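Local coordinates for protein beta-agarase D (Zobellia galactanivorans, PDB 4ASM) that hydrolyses the beta-1,4-linkages of agarose at random positions along the chain, as a retaining endo-beta-agarase of glycoside hydrolase family 16, at residues 130-135 with 358-363. Residues are numbered along the deposited sequence; the frame is centred on the assembly and turned at random.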
loop_
_atom_site.group_PDB
_atom_site.type_symbol
_atom_site.label_atom_id
_atom_site.label_comp_id
_atom_site.label_asym_id
_atom_site.label_seq_id
_atom_site.Cartn_x
_atom_site.Cartn_y
_atom_site.Cartn_z
ATOM N N LYS A 130 -5.169 6.403 13.238
ATOM C CA LYS A 130 -4.775 7.797 13.025
ATOM C C LYS A 130 -3.449 8.040 13.741
ATOM O O LYS A 130 -3.170 7.417 14.775
ATOM C CB LYS A 130 -5.857 8.764 13.559
ATOM C CG LYS A 130 -5.697 10.206 13.006
ATOM C CD LYS A 130 -6.821 11.122 13.492
ATOM C CE LYS A 130 -6.682 12.506 12.890
ATOM N NZ LYS A 130 -7.893 13.321 13.204
ATOM N N TYR A 131 -2.628 8.945 13.201
ATOM C CA TYR A 131 -1.374 9.277 13.859
ATOM C C TYR A 131 -1.654 9.675 15.322
ATOM O O TYR A 131 -2.710 10.256 15.633
ATOM C CB TYR A 131 -0.638 10.405 13.116
ATOM C CG TYR A 131 -1.316 11.743 13.262
ATOM C CD1 TYR A 131 -1.015 12.582 14.346
ATOM C CD2 TYR A 131 -2.268 12.160 12.331
ATOM C CE1 TYR A 131 -1.668 13.787 14.506
ATOM C CE2 TYR A 131 -2.921 13.393 12.482
ATOM C CZ TYR A 131 -2.606 14.190 13.573
ATOM O OH TYR A 131 -3.240 15.409 13.740
ATOM N N PRO A 132 -0.726 9.345 16.227
ATOM C CA PRO A 132 0.457 8.538 15.990
ATOM C C PRO A 132 0.113 7.054 16.053
ATOM O O PRO A 132 -0.550 6.601 16.993
ATOM C CB PRO A 132 1.395 8.945 17.132
ATOM C CG PRO A 132 0.444 9.356 18.256
ATOM C CD PRO A 132 -0.832 9.804 17.626
ATOM N N VAL A 133 0.555 6.304 15.049
ATOM C CA VAL A 133 0.215 4.885 14.972
ATOM C C VAL A 133 1.244 4.168 14.102
ATOM O O VAL A 133 1.689 4.715 13.083
ATOM C CB VAL A 133 -1.230 4.663 14.434
ATOM C CG1 VAL A 133 -1.362 5.118 12.987
ATOM C CG2 VAL A 133 -1.679 3.215 14.620
ATOM N N PHE A 134 1.596 2.959 14.520
ATOM C CA PHE A 134 2.475 2.075 13.747
ATOM C C PHE A 134 1.719 0.814 13.337
ATOM O O PHE A 134 1.097 0.151 14.177
ATOM C CB PHE A 134 3.712 1.718 14.587
ATOM C CG PHE A 134 4.614 0.696 13.954
ATOM C CD1 PHE A 134 5.343 1.008 12.814
ATOM C CD2 PHE A 134 4.733 -0.573 14.516
ATOM C CE1 PHE A 134 6.170 0.048 12.230
ATOM C CE2 PHE A 134 5.557 -1.544 13.941
ATOM C CZ PHE A 134 6.274 -1.219 12.787
ATOM N N VAL A 135 1.740 0.513 12.038
ATOM C CA VAL A 135 1.029 -0.654 11.502
ATOM C C VAL A 135 2.053 -1.505 10.778
ATOM O O VAL A 135 2.750 -1.003 9.905
ATOM C CB VAL A 135 -0.100 -0.230 10.500
ATOM C CG1 VAL A 135 -0.907 -1.449 10.031
ATOM C CG2 VAL A 135 -1.039 0.804 11.149
ATOM N N VAL A 358 -0.915 -3.432 15.256
ATOM C CA VAL A 358 -1.111 -1.994 15.289
ATOM C C VAL A 358 -0.759 -1.536 16.694
ATOM O O VAL A 358 -1.277 -2.098 17.668
ATOM C CB VAL A 358 -2.576 -1.641 14.976
ATOM C CG1 VAL A 358 -2.793 -0.146 15.064
ATOM C CG2 VAL A 358 -2.971 -2.168 13.595
ATOM N N TYR A 359 0.124 -0.536 16.798
ATOM C CA TYR A 359 0.499 0.054 18.093
ATOM C C TYR A 359 0.349 1.568 18.074
ATOM O O TYR A 359 0.415 2.209 17.019
ATOM C CB TYR A 359 1.960 -0.242 18.424
ATOM C CG TYR A 359 2.331 -1.691 18.581
ATOM C CD1 TYR A 359 2.257 -2.339 19.825
ATOM C CD2 TYR A 359 2.814 -2.419 17.492
ATOM C CE1 TYR A 359 2.622 -3.690 19.950
ATOM C CE2 TYR A 359 3.184 -3.737 17.610
ATOM C CZ TYR A 359 3.093 -4.383 18.841
ATOM O OH TYR A 359 3.480 -5.702 18.924
ATOM N N LYS A 360 0.133 2.143 19.252
ATOM C CA LYS A 360 0.272 3.580 19.403
ATOM C C LYS A 360 1.270 3.875 20.523
ATOM O O LYS A 360 1.373 3.091 21.469
ATOM C CB LYS A 360 -1.084 4.232 19.684
ATOM C CG LYS A 360 -2.131 4.013 18.589
ATOM C CD LYS A 360 -3.486 4.609 18.970
ATOM C CE LYS A 360 -3.492 6.120 18.855
ATOM N NZ LYS A 360 -3.391 6.568 17.411
ATOM N N PRO A 361 2.017 4.992 20.414
ATOM C CA PRO A 361 3.009 5.343 21.428
ATOM C C PRO A 361 2.335 6.004 22.624
ATOM O O PRO A 361 1.494 6.898 22.451
ATOM C CB PRO A 361 3.899 6.351 20.699
ATOM C CG PRO A 361 3.035 7.007 19.718
ATOM C CD PRO A 361 1.946 5.992 19.337
ATOM N N VAL A 362 2.699 5.548 23.821
ATOM C CA VAL A 362 2.141 6.094 25.058
ATOM C C VAL A 362 3.264 6.396 26.051
ATOM O O VAL A 362 4.270 5.685 26.097
ATOM C CB VAL A 362 1.137 5.109 25.711
ATOM C CG1 VAL A 362 -0.032 4.815 24.766
ATOM C CG2 VAL A 362 1.837 3.816 26.151
ATOM N N ASN A 363 3.083 7.437 26.853
ATOM C CA ASN A 363 4.014 7.662 27.960
ATOM C C ASN A 363 3.423 7.250 29.304
ATOM O O ASN A 363 2.974 6.109 29.470
ATOM C CB ASN A 363 4.514 9.104 27.985
ATOM C CG ASN A 363 3.394 10.107 28.115
ATOM O OD1 ASN A 363 2.504 9.944 28.938
ATOM N ND2 ASN A 363 3.434 11.158 27.296
HETATM O O HOH W 1 -5.204 5.037 15.957
HETATM O O HOH W 2 -4.419 9.176 17.443
#
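Lys360 NZ donates to Pro132 O at 2.9 Å, approaching from above the carbonyl plane, 49° out of it. The side chain bends twice to bring NZ there: chi3 (75°) turns CE, chi4 (68°) turns NZ, and CG and CE both brush the same carbonyl oxygen. Two waters accept from the ammonium group as well, each 2.8 Å from NZ. One takes Lys130 N as its second donor; the other donates to Tyr131 O at 2.7 Å. Three acceptors thus grip NZ, and through them one lysine ties together the turn 130-132, which contains the cis peptide bond before Pro132. Lys130 O also lies close to NZ, but at a poor angle for a hydrogen bond. Just past this turn, strand 133-140 pairs antiparallel with the C-terminal strand 350-362 in the beta-jelly roll of the GH16 catalytic domain, away from the residues predicted to bind substrate. Phe134 and Tyr359 form the hydrogen-bonded pair: Phe134 N to Tyr359 O and Tyr359 N to Phe134 O, both 2.9 Å. Val133 CA-H also points at Tyr359 O and Val358 CA-H at Phe134 O. The Phe134 and Tyr359 side chains lie side by side, Tyr359 CD2 sitting in plane at the edge of the Phe134 ring, 4.0 Å from Phe134 CD2. Pro132 CB packs on Pro361 CG on the Phe134-Tyr359 side; on the opposite face Val133 CG2 meets Val358 CG1 at 3.6 Å. The flanking strands take further backbone hydrogen bonds: Val133 with Trp227 and Val135 with Val225 on strand 220-229, Lys360 with Lys26 on strand 24-27.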